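Local coordinates for protein DNA-(apurinic or apyrimidinic site) endonuclease 2 (Xenopus laevis, PDB 6WCD) that cuts the DNA backbone weakly at abasic sites and trims DNA from its 3' end with magnesium or manganese, here represented by its catalytic domain, at residues I3-I8 with C31-K36; N9-T14 with T35-D40; V68-K73 with V138-C143; G182-S187 with I272-G277. All coordinates share one frame; numbering follows the deposited sequence. Where two conformers were deposited one is given.

Overall arrangement
All four contacts lie in the catalytic domain, which has the two-sheet core of the DNase I-like endonuclease/exonuclease/phosphatase fold. Contact 1 pairs strands 2-7 and 29-33 of the six-strand sheet, and contact 2 follows directly from it along the chain, joining the loops that leave these strands; the two share T35 and K36 and hold both protein ligands of the magnesium ion. Contact 3 packs strand 68-72 of that sheet against strand 133-142 of the second sheet, about 7 Å from contact 1 between centres. Contact 4, later in the chain and about 20 Å between centres from contact 2, lies on the second sheet and brings D183 toward the metal site.

Contact 1. Residues I3-I8 with C31-K36; sequences IVSWNI and CLQETK. With MG (magnesium ion), chain B.
Q33 faces S5 and N7 across two parallel strands, and its bent side chain runs back along the neighbouring strand. Its CB lies 4.1 Å from CA of N7; CG, anti to the carbonyl carbon (chi1 -55°), packs against V141 O of strand 133-142. The bend at chi2 (88°) turns the amide toward S5, with CD 3.7 Å from S5 OG. NE2 donates to S5 OG at 3.0 Å, 24° out of the amide plane, and also to N140 OD1. OE1 accepts a hydrogen bond from a water 2.7 Å away, which in turn accepts from S5 OG. The backbones pair through W6 N to C31 O (2.9 Å) and Q33 N to W6 O (2.9 Å). Beyond the strand end, E34 reaches out extended, and its OE1 binds the magnesium ion at 2.0 Å. N7, beside it, gives its ND2 to D183 OD2. These strands and helix 18-25 form a beta-alpha-beta unit, with strand 303-307 flanking 2-7 and strand 68-72 flanking 29-33.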
loop_
_atom_site.group_PDB
_atom_site.type_symbol
_atom_site.label_atom_id
_atom_site.label_comp_id
_atom_site.label_asym_id
_atom_site.label_seq_id
_atom_site.Cartn_x
_atom_site.Cartn_y
_atom_site.Cartn_z
ATOM N N ILE A 3 10.681 -1.668 5.026
ATOM C CA ILE A 3 9.275 -1.350 4.799
ATOM C C ILE A 3 8.492 -2.626 4.544
ATOM O O ILE A 3 8.933 -3.527 3.832
ATOM C CB ILE A 3 9.108 -0.360 3.634
ATOM C CG1 ILE A 3 7.655 0.080 3.488
ATOM C CG2 ILE A 3 9.641 -0.956 2.333
ATOM C CD1 ILE A 3 7.527 1.346 2.700
ATOM N N VAL A 4 7.335 -2.724 5.184
ATOM C CA VAL A 4 6.477 -3.887 5.112
ATOM C C VAL A 4 5.138 -3.461 4.543
ATOM O O VAL A 4 4.644 -2.364 4.845
ATOM C CB VAL A 4 6.285 -4.531 6.493
ATOM C CG1 VAL A 4 5.112 -5.500 6.534
ATOM C CG2 VAL A 4 7.530 -5.242 6.933
ATOM N N SER A 5 4.552 -4.333 3.760
ATOM C CA SER A 5 3.166 -4.198 3.282
ATOM C C SER A 5 2.407 -5.465 3.656
ATOM O O SER A 5 2.915 -6.572 3.480
ATOM C CB SER A 5 3.121 -4.007 1.776
ATOM O OG SER A 5 1.831 -3.805 1.289
ATOM N N TRP A 6 1.180 -5.312 4.149
ATOM C CA TRP A 6 0.397 -6.464 4.566
ATOM C C TRP A 6 -1.086 -6.195 4.482
ATOM O O TRP A 6 -1.598 -5.276 5.140
ATOM C CB TRP A 6 0.747 -6.858 5.999
ATOM C CG TRP A 6 0.181 -8.180 6.486
ATOM C CD1 TRP A 6 -0.289 -9.244 5.721
ATOM C CD2 TRP A 6 0.049 -8.589 7.840
ATOM N NE1 TRP A 6 -0.651 -10.256 6.533
ATOM C CE2 TRP A 6 -0.499 -9.864 7.860
ATOM C CE3 TRP A 6 0.343 -7.972 9.065
ATOM C CZ2 TRP A 6 -0.741 -10.586 9.027
ATOM C CZ3 TRP A 6 0.059 -8.650 10.221
ATOM C CH2 TRP A 6 -0.451 -9.947 10.226
ATOM N N ASN A 7 -1.808 -7.012 3.706
ATOM C CA ASN A 7 -3.267 -6.989 3.728
ATOM C C ASN A 7 -3.646 -7.843 4.922
ATOM O O ASN A 7 -3.482 -9.075 4.925
ATOM C CB ASN A 7 -3.872 -7.523 2.452
ATOM C CG ASN A 7 -5.384 -7.567 2.531
ATOM O OD1 ASN A 7 -5.962 -7.829 3.570
ATOM N ND2 ASN A 7 -6.035 -7.329 1.411
ATOM N N ILE A 8 -4.066 -7.169 5.996
ATOM C CA ILE A 8 -4.233 -7.778 7.303
ATOM C C ILE A 8 -5.629 -8.325 7.524
ATOM O O ILE A 8 -5.884 -8.992 8.534
ATOM C CB ILE A 8 -3.816 -6.736 8.376
ATOM C CG1 ILE A 8 -3.598 -7.370 9.724
ATOM C CG2 ILE A 8 -4.848 -5.608 8.478
ATOM C CD1 ILE A 8 -2.937 -6.388 10.771
ATOM N N CYS A 31 2.847 -0.707 6.253
ATOM C CA CYS A 31 1.676 -0.347 5.489
ATOM C C CYS A 31 0.684 -1.503 5.540
ATOM O O CYS A 31 0.984 -2.614 5.062
ATOM C CB CYS A 31 2.048 -0.017 4.061
ATOM S SG CYS A 31 3.110 1.451 3.927
ATOM N N LEU A 32 -0.462 -1.245 6.100
ATOM C CA LEU A 32 -1.541 -2.227 6.225
ATOM C C LEU A 32 -2.656 -1.891 5.270
ATOM O O LEU A 32 -3.047 -0.718 5.119
ATOM C CB LEU A 32 -2.099 -2.267 7.634
ATOM C CG LEU A 32 -1.069 -2.550 8.734
ATOM C CD1 LEU A 32 -1.729 -2.608 10.101
ATOM C CD2 LEU A 32 -0.282 -3.791 8.487
ATOM N N GLN A 33 -3.195 -2.934 4.646
ATOM C CA GLN A 33 -4.406 -2.801 3.843
ATOM C C GLN A 33 -5.559 -3.612 4.422
ATOM O O GLN A 33 -5.384 -4.617 5.093
ATOM C CB GLN A 33 -4.163 -3.225 2.389
ATOM C CG GLN A 33 -3.014 -2.473 1.762
ATOM C CD GLN A 33 -1.692 -3.134 1.988
ATOM O OE1 GLN A 33 -1.583 -4.358 1.984
ATOM N NE2 GLN A 33 -0.674 -2.328 2.137
ATOM N N GLU A 34 -6.761 -3.130 4.117
ATOM C CA GLU A 34 -8.018 -3.659 4.643
ATOM C C GLU A 34 -7.927 -3.693 6.173
ATOM O O GLU A 34 -8.065 -4.728 6.834
ATOM C CB GLU A 34 -8.394 -5.031 4.039
ATOM C CG GLU A 34 -9.877 -5.252 4.226
ATOM C CD GLU A 34 -10.376 -6.599 3.835
ATOM O OE1 GLU A 34 -9.588 -7.567 3.754
ATOM O OE2 GLU A 34 -11.641 -6.683 3.626
ATOM N N THR A 35 -7.758 -2.501 6.740
ATOM C CA THR A 35 -7.755 -2.348 8.193
ATOM C C THR A 35 -9.111 -2.689 8.793
ATOM O O THR A 35 -9.175 -3.140 9.947
ATOM C CB THR A 35 -7.428 -0.928 8.603
ATOM O OG1 THR A 35 -8.479 -0.116 8.085
ATOM C CG2 THR A 35 -6.089 -0.486 8.052
ATOM N N LYS A 36 -10.208 -2.499 8.039
ATOM C CA LYS A 36 -11.592 -2.590 8.508
ATOM C C LYS A 36 -11.866 -1.620 9.635
ATOM O O LYS A 36 -12.831 -1.771 10.361
ATOM C CB LYS A 36 -12.004 -4.029 8.856
ATOM C CG LYS A 36 -11.830 -4.992 7.673
ATOM C CD LYS A 36 -12.418 -6.378 7.904
ATOM C CE LYS A 36 -12.119 -7.254 6.717
ATOM N NZ LYS A 36 -12.934 -8.503 6.833
HETATM MG MG MG B . -9.892 -9.489 3.178
HETATM O O HOH W 1 0.205 -6.126 0.897
HETATM O O HOH W 2 -7.844 -9.841 3.099
HETATM O O HOH W 3 -12.000 -9.183 3.243
HETATM O O HOH W 4 -10.201 -11.417 2.486
HETATM O O HOH W 5 -9.829 -8.793 1.220
#

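Contact 2. Residues N9-T14 with T35-D40; sequences NGIRAT and TKVTRD. With MG (magnesium ion), chain B; BU1 (1,4-butanediol), chain F.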
loop_
_atom_site.group_PDB
_atom_site.type_symbol
_atom_site.label_atom_id
_atom_site.label_comp_id
_atom_site.label_asym_id
_atom_site.label_seq_id
_atom_site.Cartn_x
_atom_site.Cartn_y
_atom_site.Cartn_z
ATOM N N ASN A 9 -6.538 -8.122 6.562
ATOM C CA ASN A 9 -7.887 -8.690 6.623
ATOM C C ASN A 9 -8.597 -8.333 7.922
ATOM O O ASN A 9 -9.317 -9.152 8.506
ATOM C CB ASN A 9 -7.889 -10.222 6.410
ATOM C CG ASN A 9 -9.262 -10.738 5.998
ATOM O OD1 ASN A 9 -9.952 -10.139 5.169
ATOM N ND2 ASN A 9 -9.679 -11.832 6.587
ATOM N N GLY A 10 -8.399 -7.081 8.332
ATOM C CA GLY A 10 -9.004 -6.586 9.552
ATOM C C GLY A 10 -7.967 -6.546 10.694
ATOM O O GLY A 10 -7.516 -7.598 11.161
ATOM N N ILE A 11 -7.618 -5.359 11.178
ATOM C CA ILE A 11 -6.684 -5.257 12.303
ATOM C C ILE A 11 -7.180 -6.028 13.509
ATOM O O ILE A 11 -6.452 -6.813 14.121
ATOM C CB ILE A 11 -6.422 -3.797 12.664
ATOM C CG1 ILE A 11 -5.591 -3.121 11.582
ATOM C CG2 ILE A 11 -5.697 -3.674 14.006
ATOM C CD1 ILE A 11 -5.430 -1.607 11.779
ATOM N N ARG A 12 -8.424 -5.809 13.901
ATOM C CA ARG A 12 -9.001 -6.495 15.058
ATOM C C ARG A 12 -9.061 -8.009 14.856
ATOM O O ARG A 12 -8.876 -8.769 15.814
ATOM C CB ARG A 12 -10.387 -5.941 15.351
ATOM C CG ARG A 12 -10.395 -4.520 15.961
ATOM C CD ARG A 12 -9.886 -4.585 17.339
ATOM N NE ARG A 12 -10.015 -3.325 18.075
ATOM C CZ ARG A 12 -9.902 -3.273 19.385
ATOM N NH1 ARG A 12 -9.656 -4.379 20.090
ATOM N NH2 ARG A 12 -10.120 -2.120 20.034
ATOM N N ALA A 13 -9.323 -8.462 13.619
ATOM C CA ALA A 13 -9.536 -9.880 13.341
ATOM C C ALA A 13 -8.267 -10.729 13.514
ATOM O O ALA A 13 -8.374 -11.960 13.607
ATOM C CB ALA A 13 -10.082 -9.992 11.929
ATOM N N THR A 14 -7.099 -10.123 13.584
ATOM C CA THR A 14 -5.898 -10.898 13.879
ATOM C C THR A 14 -5.900 -11.474 15.287
ATOM O O THR A 14 -5.201 -12.456 15.545
ATOM C CB THR A 14 -4.630 -10.063 13.722
ATOM O OG1 THR A 14 -4.649 -8.961 14.668
ATOM C CG2 THR A 14 -4.494 -9.532 12.336
ATOM N N THR A 35 -7.758 -2.501 6.740
ATOM C CA THR A 35 -7.755 -2.348 8.193
ATOM C C THR A 35 -9.111 -2.689 8.793
ATOM O O THR A 35 -9.175 -3.140 9.947
ATOM C CB THR A 35 -7.428 -0.928 8.603
ATOM O OG1 THR A 35 -8.479 -0.116 8.085
ATOM C CG2 THR A 35 -6.089 -0.486 8.052
ATOM N N LYS A 36 -10.208 -2.499 8.039
ATOM C CA LYS A 36 -11.592 -2.590 8.508
ATOM C C LYS A 36 -11.866 -1.620 9.635
ATOM O O LYS A 36 -12.831 -1.771 10.361
ATOM C CB LYS A 36 -12.004 -4.029 8.856
ATOM C CG LYS A 36 -11.830 -4.992 7.673
ATOM C CD LYS A 36 -12.418 -6.378 7.904
ATOM C CE LYS A 36 -12.119 -7.254 6.717
ATOM N NZ LYS A 36 -12.934 -8.503 6.833
ATOM N N VAL A 37 -11.077 -0.564 9.718
ATOM C CA VAL A 37 -11.314 0.516 10.662
ATOM C C VAL A 37 -11.986 1.682 9.952
ATOM O O VAL A 37 -11.422 2.244 9.007
ATOM C CB VAL A 37 -10.004 0.986 11.323
ATOM C CG1 VAL A 37 -10.287 2.128 12.310
ATOM C CG2 VAL A 37 -9.304 -0.175 12.049
ATOM N N THR A 38 -13.156 2.075 10.422
ATOM C CA THR A 38 -13.808 3.290 10.005
ATOM C C THR A 38 -13.946 4.212 11.199
ATOM O O THR A 38 -13.879 3.775 12.367
ATOM C CB THR A 38 -15.171 2.974 9.340
ATOM O OG1 THR A 38 -15.914 2.042 10.124
ATOM C CG2 THR A 38 -14.955 2.366 7.990
ATOM N N ARG A 39 -14.195 5.511 10.937
ATOM C CA ARG A 39 -14.085 6.469 12.032
ATOM C C ARG A 39 -15.203 6.306 13.045
ATOM O O ARG A 39 -15.025 6.661 14.230
ATOM C CB ARG A 39 -14.093 7.902 11.520
ATOM C CG ARG A 39 -12.667 8.380 11.267
ATOM C CD ARG A 39 -12.625 9.854 10.981
ATOM N NE ARG A 39 -12.689 10.721 12.154
ATOM C CZ ARG A 39 -12.745 12.044 12.041
ATOM N NH1 ARG A 39 -12.766 12.571 10.823
ATOM N NH2 ARG A 39 -12.761 12.825 13.093
ATOM N N ASP A 40 -16.387 5.835 12.623
ATOM C CA ASP A 40 -17.506 5.634 13.524
ATOM C C ASP A 40 -17.210 4.640 14.642
ATOM O O ASP A 40 -17.867 4.709 15.687
ATOM C CB ASP A 40 -18.732 5.173 12.712
ATOM C CG ASP A 40 -18.515 3.849 11.981
ATOM O OD1 ASP A 40 -17.519 3.697 11.272
ATOM O OD2 ASP A 40 -19.371 2.947 12.078
HETATM MG MG MG B . -9.892 -9.489 3.178
HETATM C C1 BU1 F . -13.904 -7.358 14.570
HETATM C C2 BU1 F . -12.988 -8.586 14.754
HETATM C C3 BU1 F . -13.331 -9.634 13.693
HETATM C C4 BU1 F . -13.060 -11.056 14.195
HETATM O O5 BU1 F . -13.562 -6.258 15.401
HETATM O O6 BU1 F . -12.912 -11.941 13.104
HETATM O O HOH W 6 -11.811 -9.929 9.002
HETATM O O HOH W 7 -13.301 -10.578 5.192
HETATM O O HOH W 8 -10.267 -3.858 12.474
HETATM O O HOH W 3 -12.000 -9.183 3.243
HETATM O O HOH W 2 -7.844 -9.841 3.099
HETATM O O HOH W 4 -10.201 -11.417 2.486
HETATM O O HOH W 5 -9.829 -8.793 1.220
#
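The side chains of N9 and K36 run alongside each other in the same direction where two loops of the DNase I-like fold meet at the magnesium site. With its CG anti to the backbone N (chi1 -160°), N9 presents OD1 to the metal, which it binds at 2.1 Å; E34 is the other protein ligand. The extended K36 chain passes G10, with CG 3.7 Å from G10 CA, and brings NZ to 3.8 Å from N9 OD1. Water bridges the two residues: one molecule accepts from K36 NZ at 2.8 Å and donates to N9 O. An alanine in place of K36 would probably leave this water without its amine donor and open a gap beside G10, while taking a positive charge from the edge of the metal site. At the backbone angles of G10 a CB would collide with N9 O and lie tight against K36 CD. I11 and T35 also run side by side, I11 CD1 meeting T35 CB at 3.8 Å and continuing to V37. T35 OG1 accepts from V37 N in an ST turn. Across the loops, I11 N donates to T35 O at 3.0 Å, coming from above the carbonyl plane, 36° out of it.

Contact 3. Residues V68-K73 with V138-C143; sequences VATFCK and VINVYC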
loop_
_atom_site.group_PDB
_atom_site.type_symbol
_atom_site.label_atom_id
_atom_site.label_comp_id
_atom_site.label_asym_id
_atom_site.label_seq_id
_atom_site.Cartn_x
_atom_site.Cartn_y
_atom_site.Cartn_z
ATOM N N VAL A 68 -6.970 1.669 4.776
ATOM C CA VAL A 68 -5.521 1.486 4.710
ATOM C C VAL A 68 -4.891 2.360 5.781
ATOM O O VAL A 68 -5.457 3.364 6.232
ATOM C CB VAL A 68 -4.912 1.846 3.350
ATOM C CG1 VAL A 68 -5.405 0.875 2.271
ATOM C CG2 VAL A 68 -5.173 3.275 2.966
ATOM N N ALA A 69 -3.700 1.934 6.250
ATOM C CA ALA A 69 -2.998 2.658 7.300
ATOM C C ALA A 69 -1.517 2.490 7.074
ATOM O O ALA A 69 -1.031 1.413 6.768
ATOM C CB ALA A 69 -3.348 2.159 8.696
ATOM N N THR A 70 -0.762 3.572 7.303
ATOM C CA THR A 70 0.692 3.544 7.325
ATOM C C THR A 70 1.174 3.941 8.696
ATOM O O THR A 70 0.795 5.011 9.217
ATOM C CB THR A 70 1.247 4.470 6.250
ATOM O OG1 THR A 70 0.860 3.947 4.988
ATOM C CG2 THR A 70 2.754 4.574 6.309
ATOM N N PHE A 71 1.954 3.055 9.302
ATOM C CA PHE A 71 2.537 3.235 10.618
ATOM C C PHE A 71 4.022 3.517 10.447
ATOM O O PHE A 71 4.729 2.750 9.809
ATOM C CB PHE A 71 2.348 1.988 11.487
ATOM C CG PHE A 71 0.964 1.773 11.959
ATOM C CD1 PHE A 71 0.041 1.121 11.171
ATOM C CD2 PHE A 71 0.615 2.205 13.202
ATOM C CE1 PHE A 71 -1.328 0.938 11.687
ATOM C CE2 PHE A 71 -0.658 2.043 13.695
ATOM C CZ PHE A 71 -1.597 1.413 12.934
ATOM N N CYS A 72 4.482 4.587 11.065
ATOM C CA CYS A 72 5.871 5.013 10.983
ATOM C C CYS A 72 6.524 5.023 12.361
ATOM O O CYS A 72 5.940 5.501 13.321
ATOM C CB CYS A 72 5.943 6.428 10.392
ATOM S SG CYS A 72 5.240 6.561 8.787
ATOM N N LYS A 73 7.762 4.507 12.473
ATOM C CA LYS A 73 8.537 4.744 13.662
ATOM C C LYS A 73 8.988 6.209 13.726
ATOM O O LYS A 73 8.868 6.959 12.763
ATOM C CB LYS A 73 9.734 3.793 13.704
ATOM C CG LYS A 73 9.338 2.341 13.869
ATOM C CD LYS A 73 10.512 1.415 14.152
ATOM C CE LYS A 73 10.003 0.038 14.573
ATOM N NZ LYS A 73 11.113 -0.980 14.582
ATOM N N VAL A 138 5.603 7.167 -0.381
ATOM C CA VAL A 138 5.055 5.837 -0.209
ATOM C C VAL A 138 3.552 5.893 -0.432
ATOM O O VAL A 138 2.833 6.625 0.273
ATOM C CB VAL A 138 5.395 5.317 1.200
ATOM C CG1 VAL A 138 4.749 4.007 1.443
ATOM C CG2 VAL A 138 6.885 5.239 1.397
ATOM N N ILE A 139 3.067 5.155 -1.432
ATOM C CA ILE A 139 1.672 5.110 -1.784
ATOM C C ILE A 139 1.157 3.742 -1.402
ATOM O O ILE A 139 1.514 2.761 -2.047
ATOM C CB ILE A 139 1.488 5.341 -3.277
ATOM C CG1 ILE A 139 2.213 6.616 -3.710
ATOM C CG2 ILE A 139 0.007 5.414 -3.630
ATOM C CD1 ILE A 139 2.057 6.964 -5.214
ATOM N N ASN A 140 0.318 3.691 -0.382
ATOM C CA ASN A 140 -0.185 2.458 0.236
ATOM C C ASN A 140 -1.607 2.252 -0.288
ATOM O O ASN A 140 -2.491 3.073 -0.002
ATOM C CB ASN A 140 -0.151 2.632 1.753
ATOM C CG ASN A 140 -0.815 1.524 2.516
ATOM O OD1 ASN A 140 -1.199 0.523 1.924
ATOM N ND2 ASN A 140 -0.964 1.701 3.822
ATOM N N VAL A 141 -1.842 1.187 -1.072
ATOM C CA VAL A 141 -3.125 1.000 -1.784
ATOM C C VAL A 141 -3.762 -0.339 -1.514
ATOM O O VAL A 141 -3.087 -1.374 -1.368
ATOM C CB VAL A 141 -2.995 1.197 -3.302
ATOM C CG1 VAL A 141 -2.561 2.580 -3.627
ATOM C CG2 VAL A 141 -1.984 0.221 -3.936
ATOM N N TYR A 142 -5.104 -0.345 -1.436
ATOM C CA TYR A 142 -5.940 -1.539 -1.383
ATOM C C TYR A 142 -6.850 -1.472 -2.592
ATOM O O TYR A 142 -7.880 -0.815 -2.541
ATOM C CB TYR A 142 -6.725 -1.615 -0.065
ATOM C CG TYR A 142 -7.678 -2.785 0.087
ATOM C CD1 TYR A 142 -7.322 -4.060 -0.298
ATOM C CD2 TYR A 142 -8.951 -2.612 0.592
ATOM C CE1 TYR A 142 -8.207 -5.140 -0.189
ATOM C CE2 TYR A 142 -9.828 -3.664 0.715
ATOM C CZ TYR A 142 -9.460 -4.931 0.331
ATOM O OH TYR A 142 -10.356 -5.983 0.445
ATOM N N CYS A 143 -6.476 -2.128 -3.672
ATOM C CA CYS A 143 -7.199 -1.967 -4.932
ATOM C C CYS A 143 -8.536 -2.712 -4.849
ATOM O O CYS A 143 -8.691 -3.686 -4.101
ATOM C CB CYS A 143 -6.323 -2.462 -6.062
ATOM S SG CYS A 143 -4.857 -1.376 -6.336
HETATM O O HOH W 9 1.847 5.625 3.050
#
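N140 reaches from its strand to T70, the two side chains passing one another head to tail. Its CG is anti to the backbone N (chi1 172°), which carries the amide out to the facing strand. ND2 donates to T70 OG1 at 3.1 Å, with an N-H...O angle of 156° and the hydroxyl 16° out of the amide plane. The same ND2 lies 3.0 Å from A69 O. T70 OG1 also shares a water with V138 O, the water lying 2.7 Å from OG1. Beside the amide, V68 CB is 4.0 Å from N140 ND2, and V68 CG1 packs on Y142 CB at 3.7 Å, the two side chains crossing obliquely.

In the next shell, Q33 NE2 donates to N140 OD1, so both ends of the amide are held and its rotation is set. A leucine in place of N140 would probably leave T70 OG1 and Q33 NE2 without these partners and loosen the polar link between the strands. Y142, probably an active-site residue as in related enzymes, sends its ring away from V68 to touch E34 and D183, near the magnesium ion. Strand 68-72 lies between 53-57 and 29-33 in one sheet and 133-142 between 119-127 and 177-181 in the other; the two run skewed from antiparallel, and the contact joins the sheets face to face.

Contact 4. Residues G182-S187 with I272-G277; sequences GDVNTS and IDYILG. With BU1 (1,4-butanediol), chain G.
An active-site loop of the DNase I-like fold follows strand 177-181 here and pairs antiparallel with strand 269-278. G182 and Y274 form a hydrogen-bonded pair, G182 N to Y274 O and Y274 N to G182 O, both at 3.1 Å. D183 and D273 make the next, non-hydrogen-bonded pair. Their carboxylates are turned 58° apart, with OD1 of D183 4.3 Å from OD1 of D273. D183 is the catalytic proton donor/acceptor, and its OD2 accepts from N7 ND2. D273 is probably important for catalysis, as in related enzymes, and its OD2 is hydrogen-bonded to T255 OG1 and H300 ND1. I272 lies alongside D183 and N185, its CD1 3.6 Å from D183 OD1. In the backbone, V184 N donates to I272 O at 3.0 Å. V184 crosses the Y274 side chain at about a right angle, CG2 meeting ring atom CD2 at 3.6 Å. At the tip of that ring, Y274 OH donates to T186 O at 2.8 Å, with this oxygen in the ring plane at its edge.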
loop_
_atom_site.group_PDB
_atom_site.type_symbol
_atom_site.label_atom_id
_atom_site.label_comp_id
_atom_site.label_asym_id
_atom_site.label_seq_id
_atom_site.Cartn_x
_atom_site.Cartn_y
_atom_site.Cartn_z
ATOM N N GLY A 182 1.171 -2.619 -1.719
ATOM C CA GLY A 182 -0.104 -3.038 -1.196
ATOM C C GLY A 182 -0.697 -4.111 -2.043
ATOM O O GLY A 182 0.004 -4.856 -2.722
ATOM N N ASP A 183 -2.016 -4.250 -1.930
ATOM C CA ASP A 183 -2.792 -5.326 -2.509
ATOM C C ASP A 183 -3.310 -4.801 -3.825
ATOM O O ASP A 183 -4.261 -4.001 -3.875
ATOM C CB ASP A 183 -3.925 -5.763 -1.602
ATOM C CG ASP A 183 -4.774 -6.871 -2.181
ATOM O OD1 ASP A 183 -4.607 -7.259 -3.395
ATOM O OD2 ASP A 183 -5.651 -7.389 -1.426
ATOM N N VAL A 184 -2.592 -5.150 -4.880
ATOM C CA VAL A 184 -2.990 -4.733 -6.233
ATOM C C VAL A 184 -4.110 -5.581 -6.790
ATOM O O VAL A 184 -4.811 -5.168 -7.740
ATOM C CB VAL A 184 -1.702 -4.742 -7.085
ATOM C CG1 VAL A 184 -1.984 -4.506 -8.538
ATOM C CG2 VAL A 184 -0.730 -3.702 -6.576
ATOM N N ASN A 185 -4.360 -6.777 -6.241
ATOM C CA ASN A 185 -5.467 -7.624 -6.618
ATOM C C ASN A 185 -5.425 -8.052 -8.089
ATOM O O ASN A 185 -6.442 -8.299 -8.703
ATOM C CB ASN A 185 -6.810 -6.938 -6.295
ATOM C CG ASN A 185 -7.901 -7.911 -6.072
ATOM O OD1 ASN A 185 -7.656 -9.042 -5.653
ATOM N ND2 ASN A 185 -9.132 -7.507 -6.385
ATOM N N THR A 186 -4.210 -8.173 -8.645
ATOM C CA THR A 186 -3.949 -8.808 -9.939
ATOM C C THR A 186 -2.591 -9.489 -9.818
ATOM O O THR A 186 -1.649 -8.882 -9.281
ATOM C CB THR A 186 -3.862 -7.794 -11.065
ATOM O OG1 THR A 186 -5.144 -7.181 -11.290
ATOM C CG2 THR A 186 -3.480 -8.467 -12.370
ATOM N N SER A 187 -2.475 -10.743 -10.295
ATOM C CA SER A 187 -1.179 -11.376 -10.375
ATOM C C SER A 187 -0.605 -11.095 -11.753
ATOM O O SER A 187 -1.319 -11.003 -12.729
ATOM C CB SER A 187 -1.277 -12.874 -10.122
ATOM O OG SER A 187 -2.100 -13.443 -11.120
ATOM N N ILE A 272 -0.328 -11.319 -5.092
ATOM C CA ILE A 272 -1.081 -10.114 -5.458
ATOM C C ILE A 272 -0.670 -8.921 -4.595
ATOM O O ILE A 272 -1.278 -7.829 -4.735
ATOM C CB ILE A 272 -2.609 -10.331 -5.414
ATOM C CG1 ILE A 272 -3.061 -10.811 -4.024
ATOM C CG2 ILE A 272 -3.046 -11.255 -6.565
ATOM C CD1 ILE A 272 -4.571 -10.793 -3.865
ATOM N N ASP A 273 0.312 -9.089 -3.743
ATOM C CA ASP A 273 0.867 -8.036 -2.897
ATOM C C ASP A 273 2.277 -7.713 -3.361
ATOM O O ASP A 273 3.126 -8.600 -3.522
ATOM C CB ASP A 273 0.846 -8.542 -1.478
ATOM C CG ASP A 273 -0.579 -8.832 -1.002
ATOM O OD1 ASP A 273 -1.340 -7.832 -0.720
ATOM O OD2 ASP A 273 -1.005 -10.016 -0.929
ATOM N N TYR A 274 2.527 -6.433 -3.563
ATOM C CA TYR A 274 3.702 -5.937 -4.215
ATOM C C TYR A 274 4.337 -4.805 -3.457
ATOM O O TYR A 274 3.689 -4.051 -2.732
ATOM C CB TYR A 274 3.359 -5.391 -5.614
ATOM C CG TYR A 274 2.757 -6.348 -6.582
ATOM C CD1 TYR A 274 3.513 -6.887 -7.583
ATOM C CD2 TYR A 274 1.412 -6.616 -6.583
ATOM C CE1 TYR A 274 2.973 -7.705 -8.547
ATOM C CE2 TYR A 274 0.871 -7.466 -7.506
ATOM C CZ TYR A 274 1.633 -7.982 -8.500
ATOM O OH TYR A 274 1.125 -8.794 -9.493
ATOM N N ILE A 275 5.668 -4.656 -3.685
ATOM C CA ILE A 275 6.406 -3.432 -3.369
ATOM C C ILE A 275 7.016 -2.967 -4.675
ATOM O O ILE A 275 7.986 -3.550 -5.186
ATOM C CB ILE A 275 7.458 -3.629 -2.261
ATOM C CG1 ILE A 275 6.750 -4.084 -0.995
ATOM C CG2 ILE A 275 8.248 -2.344 -2.087
ATOM C CD1 ILE A 275 7.688 -4.484 0.145
ATOM N N LEU A 276 6.418 -1.952 -5.281
ATOM C CA LEU A 276 6.871 -1.413 -6.559
ATOM C C LEU A 276 7.668 -0.159 -6.287
ATOM O O LEU A 276 7.348 0.610 -5.384
ATOM C CB LEU A 276 5.659 -1.079 -7.456
ATOM C CG LEU A 276 4.624 -2.180 -7.624
ATOM C CD1 LEU A 276 3.502 -1.560 -8.458
ATOM C CD2 LEU A 276 5.209 -3.423 -8.213
ATOM N N GLY A 277 8.764 0.033 -6.996
ATOM C CA GLY A 277 9.544 1.251 -6.822
ATOM C C GLY A 277 9.965 1.772 -8.174
ATOM O O GLY A 277 10.092 1.021 -9.135
HETATM C C1 BU1 G . -7.626 -9.308 -11.860
HETATM C C2 BU1 G . -7.456 -8.236 -12.947
HETATM C C3 BU1 G . -8.641 -7.262 -13.008
HETATM C C4 BU1 G . -9.286 -7.243 -14.400
HETATM O O5 BU1 G . -6.942 -10.482 -12.239
HETATM O O6 BU1 G . -10.680 -7.133 -14.244
#